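Local structure of 3'-5'-exonuclease (Saccharomyces cerevisiae, 3E2V) at residues 52-65 with 81-93. The protein probably cuts double-stranded DNA and trims it from the 3' end, as a metal-dependent hydrolase of the TatD family. Residues are numbered along the deposited sequence; the frame is centred on the assembly and turned at random.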
loop_
_atom_site.group_PDB
_atom_site.type_symbol
_atom_site.label_atom_id
_atom_site.label_comp_id
_atom_site.label_asym_id
_atom_site.label_seq_id
_atom_site.Cartn_x
_atom_site.Cartn_y
_atom_site.Cartn_z
ATOM N N VAL A 52 -9.456 -12.978 7.273
ATOM C CA VAL A 52 -8.299 -12.438 6.563
ATOM C C VAL A 52 -7.225 -13.513 6.514
ATOM O O VAL A 52 -6.746 -13.982 7.554
ATOM C CB VAL A 52 -7.773 -11.124 7.182
ATOM C CG1 VAL A 52 -6.736 -10.469 6.250
ATOM C CG2 VAL A 52 -8.929 -10.171 7.459
ATOM N N LYS A 53 -6.847 -13.898 5.297
ATOM C CA LYS A 53 -5.902 -14.975 5.103
ATOM C C LYS A 53 -4.485 -14.472 4.874
ATOM O O LYS A 53 -3.521 -15.098 5.310
ATOM C CB LYS A 53 -6.327 -15.857 3.925
ATOM C CG LYS A 53 -7.749 -16.372 4.016
ATOM C CD LYS A 53 -7.986 -17.254 5.243
ATOM C CE LYS A 53 -9.452 -17.619 5.333
ATOM N NZ LYS A 53 -9.711 -18.464 6.536
ATOM N N ASN A 54 -4.349 -13.364 4.151
ATOM C CA ASN A 54 -3.040 -12.858 3.735
ATOM C C ASN A 54 -3.071 -11.344 3.885
ATOM O O ASN A 54 -4.156 -10.747 3.841
ATOM C CB ASN A 54 -2.785 -13.135 2.243
ATOM C CG ASN A 54 -2.448 -14.577 1.931
ATOM O OD1 ASN A 54 -1.437 -14.842 1.265
ATOM N ND2 ASN A 54 -3.285 -15.495 2.353
ATOM N N ALA A 55 -1.898 -10.728 4.071
ATOM C CA ALA A 55 -1.826 -9.269 4.025
ATOM C C ALA A 55 -0.483 -8.852 3.484
ATOM O O ALA A 55 0.507 -9.573 3.623
ATOM C CB ALA A 55 -2.061 -8.659 5.401
ATOM N N LEU A 56 -0.468 -7.684 2.848
ATOM C CA LEU A 56 0.749 -7.092 2.341
ATOM C C LEU A 56 1.139 -5.943 3.268
ATOM O O LEU A 56 0.371 -4.975 3.423
ATOM C CB LEU A 56 0.514 -6.586 0.909
ATOM C CG LEU A 56 1.727 -6.000 0.178
ATOM C CD1 LEU A 56 2.748 -7.101 -0.137
ATOM C CD2 LEU A 56 1.255 -5.354 -1.126
ATOM N N VAL A 57 2.315 -6.062 3.886
ATOM C CA VAL A 57 2.827 -5.053 4.818
ATOM C C VAL A 57 3.588 -3.998 4.026
ATOM O O VAL A 57 4.479 -4.324 3.268
ATOM C CB VAL A 57 3.739 -5.715 5.885
ATOM C CG1 VAL A 57 4.370 -4.691 6.831
ATOM C CG2 VAL A 57 2.938 -6.734 6.686
ATOM N N THR A 58 3.186 -2.739 4.181
ATOM C CA THR A 58 3.782 -1.657 3.404
ATOM C C THR A 58 5.119 -1.191 3.950
ATOM O O THR A 58 5.309 -1.049 5.169
ATOM C CB THR A 58 2.902 -0.422 3.404
ATOM O OG1 THR A 58 2.566 -0.112 4.755
ATOM C CG2 THR A 58 1.648 -0.653 2.617
ATOM N N GLY A 59 6.056 -0.955 3.029
ATOM C CA GLY A 59 7.341 -0.303 3.330
ATOM C C GLY A 59 7.353 1.050 2.629
ATOM O O GLY A 59 6.920 1.139 1.465
ATOM N N SER A 60 7.819 2.101 3.306
ATOM C CA SER A 60 7.756 3.472 2.750
ATOM C C SER A 60 9.093 4.218 2.664
ATOM O O SER A 60 9.150 5.366 2.215
ATOM C CB SER A 60 6.743 4.315 3.528
ATOM O OG SER A 60 7.180 4.494 4.874
ATOM N N SER A 61 10.157 3.581 3.139
ATOM C CA SER A 61 11.516 4.115 3.017
ATOM C C SER A 61 12.481 2.943 3.085
ATOM O O SER A 61 12.061 1.790 3.294
ATOM C CB SER A 61 11.807 5.129 4.120
ATOM O OG SER A 61 11.866 4.472 5.377
ATOM N N ILE A 62 13.771 3.197 2.895
ATOM C CA ILE A 62 14.724 2.104 3.050
ATOM C C ILE A 62 14.632 1.573 4.489
ATOM O O ILE A 62 14.456 0.365 4.711
ATOM C CB ILE A 62 16.173 2.482 2.633
ATOM C CG1 ILE A 62 16.208 2.810 1.132
ATOM C CG2 ILE A 62 17.092 1.312 2.921
ATOM C CD1 ILE A 62 17.545 3.417 0.600
ATOM N N ALA A 63 14.691 2.472 5.468
ATOM C CA ALA A 63 14.621 2.048 6.870
ATOM C C ALA A 63 13.311 1.342 7.203
ATOM O O ALA A 63 13.306 0.292 7.873
ATOM C CB ALA A 63 14.842 3.222 7.804
ATOM N N GLU A 64 12.198 1.887 6.721
ATOM C CA GLU A 64 10.902 1.285 6.991
ATOM C C GLU A 64 10.726 -0.046 6.279
ATOM O O GLU A 64 10.074 -0.953 6.798
ATOM C CB GLU A 64 9.767 2.243 6.615
ATOM C CG GLU A 64 9.432 3.219 7.720
ATOM C CD GLU A 64 8.654 2.559 8.849
ATOM O OE1 GLU A 64 7.516 2.095 8.609
ATOM O OE2 GLU A 64 9.185 2.498 9.981
ATOM N N SER A 65 11.315 -0.169 5.090
ATOM C CA SER A 65 11.272 -1.433 4.373
ATOM C C SER A 65 12.053 -2.480 5.150
ATOM O O SER A 65 11.617 -3.627 5.263
ATOM C CB SER A 65 11.829 -1.285 2.956
ATOM O OG SER A 65 10.988 -0.455 2.172
ATOM N N LEU A 81 -1.946 -15.177 9.797
ATOM C CA LEU A 81 -2.010 -14.648 8.424
ATOM C C LEU A 81 -0.694 -14.894 7.723
ATOM O O LEU A 81 0.373 -14.821 8.345
ATOM C CB LEU A 81 -2.259 -13.135 8.413
ATOM C CG LEU A 81 -3.691 -12.609 8.435
ATOM C CD1 LEU A 81 -4.430 -12.976 9.708
ATOM C CD2 LEU A 81 -3.672 -11.101 8.256
ATOM N N LYS A 82 -0.751 -15.182 6.429
ATOM C CA LYS A 82 0.460 -15.186 5.637
ATOM C C LYS A 82 0.777 -13.730 5.299
ATOM O O LYS A 82 -0.037 -13.039 4.670
ATOM C CB LYS A 82 0.305 -16.025 4.368
ATOM C CG LYS A 82 1.554 -16.083 3.508
ATOM C CD LYS A 82 2.724 -16.776 4.212
ATOM C CE LYS A 82 4.006 -16.667 3.407
ATOM N NZ LYS A 82 5.217 -16.785 4.276
ATOM N N LEU A 83 1.944 -13.269 5.744
ATOM C CA LEU A 83 2.350 -11.891 5.520
ATOM C C LEU A 83 3.411 -11.784 4.454
ATOM O O LEU A 83 4.425 -12.498 4.466
ATOM C CB LEU A 83 2.869 -11.275 6.807
ATOM C CG LEU A 83 1.872 -11.197 7.964
ATOM C CD1 LEU A 83 2.549 -10.663 9.209
ATOM C CD2 LEU A 83 0.683 -10.332 7.617
ATOM N N TYR A 84 3.148 -10.869 3.525
ATOM C CA TYR A 84 4.121 -10.438 2.537
ATOM C C TYR A 84 4.445 -8.976 2.773
ATOM O O TYR A 84 3.806 -8.333 3.589
ATOM C CB TYR A 84 3.591 -10.685 1.122
ATOM C CG TYR A 84 3.226 -12.136 0.904
ATOM C CD1 TYR A 84 4.210 -13.116 0.905
ATOM C CD2 TYR A 84 1.910 -12.519 0.727
ATOM C CE1 TYR A 84 3.892 -14.456 0.718
ATOM C CE2 TYR A 84 1.573 -13.863 0.547
ATOM C CZ TYR A 84 2.564 -14.821 0.544
ATOM O OH TYR A 84 2.216 -16.147 0.361
ATOM N N HIS A 85 5.465 -8.447 2.100
ATOM C CA HIS A 85 5.754 -7.021 2.250
ATOM C C HIS A 85 6.304 -6.392 0.982
ATOM O O HIS A 85 6.700 -7.086 0.019
ATOM C CB HIS A 85 6.737 -6.796 3.396
ATOM C CG HIS A 85 8.107 -7.300 3.080
ATOM N ND1 HIS A 85 9.042 -6.524 2.432
ATOM C CD2 HIS A 85 8.666 -8.525 3.231
ATOM C CE1 HIS A 85 10.147 -7.229 2.255
ATOM N NE2 HIS A 85 9.946 -8.443 2.737
ATOM N N THR A 86 6.343 -5.064 1.001
ATOM C CA THR A 86 6.926 -4.317 -0.103
ATOM C C THR A 86 8.305 -3.803 0.303
ATOM O O THR A 86 8.699 -3.873 1.485
ATOM C CB THR A 86 6.024 -3.095 -0.494
ATOM O OG1 THR A 86 6.173 -2.054 0.486
ATOM C CG2 THR A 86 4.552 -3.489 -0.559
ATOM N N ILE A 87 9.039 -3.300 -0.699
ATOM C CA ILE A 87 10.280 -2.526 -0.522
ATOM C C ILE A 87 10.250 -1.357 -1.488
ATOM O O ILE A 87 10.025 -1.534 -2.681
ATOM C CB ILE A 87 11.533 -3.362 -0.822
ATOM C CG1 ILE A 87 11.615 -4.573 0.120
ATOM C CG2 ILE A 87 12.798 -2.475 -0.726
ATOM C CD1 ILE A 87 12.773 -5.528 -0.208
ATOM N N GLY A 88 10.486 -0.168 -0.963
ATOM C CA GLY A 88 10.454 1.043 -1.790
ATOM C C GLY A 88 10.510 2.290 -0.948
ATOM O O GLY A 88 10.444 2.216 0.271
ATOM N N VAL A 89 10.657 3.435 -1.611
ATOM C CA VAL A 89 10.686 4.734 -0.915
ATOM C C VAL A 89 9.553 5.621 -1.413
ATOM O O VAL A 89 9.479 5.935 -2.598
ATOM C CB VAL A 89 12.043 5.462 -1.078
ATOM C CG1 VAL A 89 12.084 6.737 -0.250
ATOM C CG2 VAL A 89 13.170 4.542 -0.655
ATOM N N HIS A 90 8.667 5.977 -0.494
ATOM C CA HIS A 90 7.436 6.729 -0.739
ATOM C C HIS A 90 7.804 8.195 -0.970
ATOM O O HIS A 90 8.843 8.651 -0.499
ATOM C CB HIS A 90 6.626 6.525 0.550
ATOM C CG HIS A 90 5.288 7.179 0.619
ATOM N ND1 HIS A 90 5.115 8.539 0.725
ATOM C CD2 HIS A 90 4.057 6.635 0.763
ATOM C CE1 HIS A 90 3.829 8.813 0.866
ATOM N NE2 HIS A 90 3.168 7.672 0.912
ATOM N N PRO A 91 6.966 8.934 -1.713
ATOM C CA PRO A 91 7.246 10.356 -1.909
ATOM C C PRO A 91 7.478 11.146 -0.596
ATOM O O PRO A 91 8.229 12.137 -0.636
ATOM C CB PRO A 91 6.015 10.858 -2.692
ATOM C CG PRO A 91 4.977 9.764 -2.523
ATOM C CD PRO A 91 5.769 8.502 -2.460
ATOM N N CYS A 92 6.909 10.703 0.537
ATOM C CA CYS A 92 7.164 11.284 1.886
ATOM C C CYS A 92 8.639 11.393 2.172
ATOM O O CYS A 92 9.086 12.244 2.942
ATOM C CB CYS A 92 6.612 10.381 3.028
ATOM S SG CYS A 92 7.336 8.657 3.136
ATOM N N CYS A 93 9.395 10.468 1.600
ATOM C CA CYS A 93 10.651 10.075 2.199
ATOM C C CYS A 93 11.801 10.103 1.220
ATOM O O CYS A 93 12.905 9.642 1.545
ATOM C CB CYS A 93 10.470 8.682 2.805
ATOM S SG CYS A 93 9.169 8.653 4.142
#
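With chi1 at 75°, Thr86 holds OG1 between its own backbone N and carbonyl carbon, where it accepts the Gly59 N-H (N to OG1 2.8 Å), while CG2, anti to the carbonyl carbon, packs against CD2 of Leu56. The threonine thus carries the pairing one step past the end of strand 52-57; its OG1 also bonds to Gly160 O, so one hydroxyl ties the loop after strand 52-57 and strand 82-87 to strand 156-165. Behind it, strands 52-57 and 82-87 run parallel at 23°, joined by five backbone hydrogen bonds whose donors alternate between the two strands, from Lys82 N on Lys53 O to Thr86 N on Val57 O. On one face of the sheet Asn54 brings OD1 to the edge of the Tyr84 ring, 3.2 Å from CE2, with amide and ring planes 38° apart. On the other, Ala55 CB lies against CD2 of Leu83, at 3.9 Å. Beyond the strands, Ser65, in the first turn of the helix, accepts from Gly88 N and donates to Ser61 O (OG to O 2.7 Å), tying helix 62-75 to the second strand's exit. His90 N meets Ser60 O at 2.8 Å from above the carbonyl plane, close to the vicinal disulfide Cys92-Cys93. Strand 52-57, helix 62-75 and strand 82-87 form a beta-alpha-beta unit of the TIM-barrel-like fold, whose C-terminal strand ends face the metal site: Thr58 and His90 touch Glu161, a magnesium ligand seen in a structure of this protein, though the magnesium modelled here is held by His253 and Asp303. Strand 14-16 flanks 52-57 and strand 156-165 flanks 82-87, while helix 62-75 packs on Val57, Leu83 and His85, and helix 132-149 on Ile62 and Ile87.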